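Local coordinates for protein LYND (Lyngbya aestuarii, PDB 4V1T) that probably catalyses ATP-dependent cyclodehydration in peptide substrates to form azoline heterocycles, as a YcaO-family enzyme of cyanobactin biosynthesis, at residues 49-52 and 53-56. Numbering follows the deposited sequence.
Sequences QYTL and EQIV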
ATOM      1  N   GLN B  49      10.908 -41.897  15.417  1.00 74.72           N
ATOM      2  CA  GLN B  49      11.019 -43.077  16.284  1.00 72.43           C
ATOM      3  C   GLN B  49      12.149 -44.016  15.850  1.00 72.41           C
ATOM      4  O   GLN B  49      12.339 -45.068  16.456  1.00 82.78           O
ATOM      5  CB  GLN B  49       9.707 -43.876  16.302  1.00 70.08           C
ATOM      6  CG  GLN B  49       8.433 -43.062  16.483  1.00 75.03           C
ATOM      7  CD  GLN B  49       7.179 -43.926  16.417  1.00 85.35           C
ATOM      8  OE1 GLN B  49       7.042 -44.782  15.541  1.00 74.58           O
ATOM      9  NE2 GLN B  49       6.258 -43.701  17.345  1.00102.93           N
ATOM     10  N   TYR B  50      12.896 -43.639  14.813  1.00 59.56           N
ATOM     11  CA  TYR B  50      13.849 -44.562  14.183  1.00 57.97           C
ATOM     12  C   TYR B  50      15.226 -43.959  13.942  1.00 65.60           C
ATOM     13  O   TYR B  50      15.359 -42.812  13.512  1.00 69.64           O
ATOM     14  CB  TYR B  50      13.300 -45.048  12.844  1.00 66.77           C
ATOM     15  CG  TYR B  50      12.012 -45.834  12.933  1.00 64.95           C
ATOM     16  CD1 TYR B  50      10.780 -45.189  12.948  1.00 72.79           C
ATOM     17  CD2 TYR B  50      12.027 -47.217  12.989  1.00 70.62           C
ATOM     18  CE1 TYR B  50       9.602 -45.905  13.020  1.00 71.81           C
ATOM     19  CE2 TYR B  50      10.857 -47.940  13.064  1.00 76.94           C
ATOM     20  CZ  TYR B  50       9.649 -47.278  13.078  1.00 79.25           C
ATOM     21  OH  TYR B  50       8.481 -47.992  13.150  1.00 95.49           O
ATOM     22  N   THR B  51      16.245 -44.759  14.237  1.00 64.87           N
ATOM     23  CA  THR B  51      17.616 -44.502  13.820  1.00 70.78           C
ATOM     24  C   THR B  51      17.792 -45.128  12.435  1.00 63.52           C
ATOM     25  O   THR B  51      16.966 -45.943  12.014  1.00 61.01           O
ATOM     26  CB  THR B  51      18.625 -45.117  14.814  1.00 77.69           C
ATOM     27  OG1 THR B  51      18.396 -44.579  16.121  1.00 84.87           O
ATOM     28  CG2 THR B  51      20.061 -44.823  14.427  1.00 92.42           C
ATOM     29  N   LEU B  52      18.844 -44.735  11.719  1.00 63.04           N
ATOM     30  CA  LEU B  52      19.182 -45.354  10.443  1.00 66.38           C
ATOM     31  C   LEU B  52      19.254 -46.870  10.579  1.00 71.13           C
ATOM     32  O   LEU B  52      18.653 -47.599   9.799  1.00 72.47           O
ATOM     33  CB  LEU B  52      20.518 -44.816   9.921  1.00 66.49           C
ATOM     34  CG  LEU B  52      21.016 -45.419   8.597  1.00 61.32           C
ATOM     35  CD1 LEU B  52      20.093 -45.031   7.452  1.00 57.51           C
ATOM     36  CD2 LEU B  52      22.440 -44.979   8.304  1.00 60.96           C
ATOM     37  N   GLU B  53      19.987 -47.329  11.581  1.00 76.53           N
ATOM     38  CA  GLU B  53      20.137 -48.754  11.842  1.00 88.08           C
ATOM     39  C   GLU B  53      18.774 -49.438  11.857  1.00 82.68           C
ATOM     40  O   GLU B  53      18.580 -50.482  11.238  1.00 81.01           O
ATOM     41  CB  GLU B  53      20.865 -48.972  13.170  1.00 91.91           C
ATOM     42  CG  GLU B  53      22.264 -48.374  13.211  1.00103.88           C
ATOM     43  CD  GLU B  53      22.885 -48.442  14.588  1.00128.70           C
ATOM     44  OE1 GLU B  53      22.175 -48.810  15.544  1.00143.01           O
ATOM     45  OE2 GLU B  53      24.086 -48.123  14.712  1.00134.59           O
ATOM     46  N   GLN B  54      17.822 -48.820  12.544  1.00 79.58           N
ATOM     47  CA  GLN B  54      16.497 -49.402  12.713  1.00 77.53           C
ATOM     48  C   GLN B  54      15.695 -49.435  11.414  1.00 68.85           C
ATOM     49  O   GLN B  54      14.943 -50.373  11.173  1.00 75.22           O
ATOM     50  CB  GLN B  54      15.728 -48.634  13.783  1.00 75.15           C
ATOM     51  CG  GLN B  54      16.241 -48.882  15.192  1.00 82.53           C
ATOM     52  CD  GLN B  54      15.878 -47.760  16.135  1.00 95.51           C
ATOM     53  OE1 GLN B  54      16.661 -46.837  16.334  1.00 99.89           O
ATOM     54  NE2 GLN B  54      14.678 -47.817  16.699  1.00 99.44           N
ATOM     55  N   ILE B  55      15.854 -48.407  10.588  1.00 59.13           N
ATOM     56  CA  ILE B  55      15.156 -48.324   9.309  1.00 58.67           C
ATOM     57  C   ILE B  55      15.692 -49.366   8.331  1.00 69.82           C
ATOM     58  O   ILE B  55      14.925 -49.966   7.577  1.00 67.17           O
ATOM     59  CB  ILE B  55      15.295 -46.927   8.672  1.00 57.92           C
ATOM     60  CG1 ILE B  55      14.651 -45.862   9.574  1.00 65.27           C
ATOM     61  CG2 ILE B  55      14.637 -46.890   7.287  1.00 55.98           C
ATOM     62  CD1 ILE B  55      15.087 -44.447   9.265  1.00 63.70           C
ATOM     63  N   VAL B  56      17.006 -49.569   8.347  1.00 60.76           N
ATOM     64  CA  VAL B  56      17.651 -50.515   7.442  1.00 65.13           C
ATOM     65  C   VAL B  56      17.171 -51.947   7.699  1.00 75.35           C
ATOM     66  O   VAL B  56      17.017 -52.734   6.757  1.00 74.11           O
ATOM     67  CB  VAL B  56      19.193 -50.453   7.569  1.00 67.46           C
ATOM     68  CG1 VAL B  56      19.860 -51.551   6.743  1.00 70.86           C
ATOM     69  CG2 VAL B  56      19.705 -49.091   7.125  1.00 66.13           C
TER
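Thr51 and Gln54 illustrate how a residue in the first turn of a helix can reach back to cap its start. Thr51 holds the N-cap position of helix 52-58, but its hydroxyl makes no capping bond; instead OG1 donates to Gln54 OE1 at 2.9 Å, close to the line of the amide C=O. The same oxygen takes the backbone Thr51 N at 3.0 Å, this donor standing well above the carbonyl plane. The second bond, in which the backbone N-H of the N-cap residue donates to the side chain three residues on, is one half of a capping box. Gln54 reaches it with CG beside its own backbone N (chi1 -72°) and the chain extended beyond. Behind this polar grip the helix proper begins, with Ile55 N bonded to Thr51 O at 3.1 Å and Val56 N to Leu52 O at 2.9 Å.

The close-packed side is apolar: Tyr50 CB lies 3.6 Å from Ile55 CG1, and Leu45 touches both residues. Gln54 CB meets the tyrosine ring edge, 4.0 Å from CD2. Leu52 CD1 approaches Val56 CG2 more loosely, at 4.1 Å, and both residues rest on helix 65-78 of the winged-helix domain. On the loose side Gln49 and Glu53 are exposed; between the side chains of Thr51 and Glu53 the nearest approach is CG2 to CG at 4.4 Å. With two donors on one acceptor, Gln54 should fix both the amide and the hydroxyl of Thr51, tying strand 50-51 to the first helical turn.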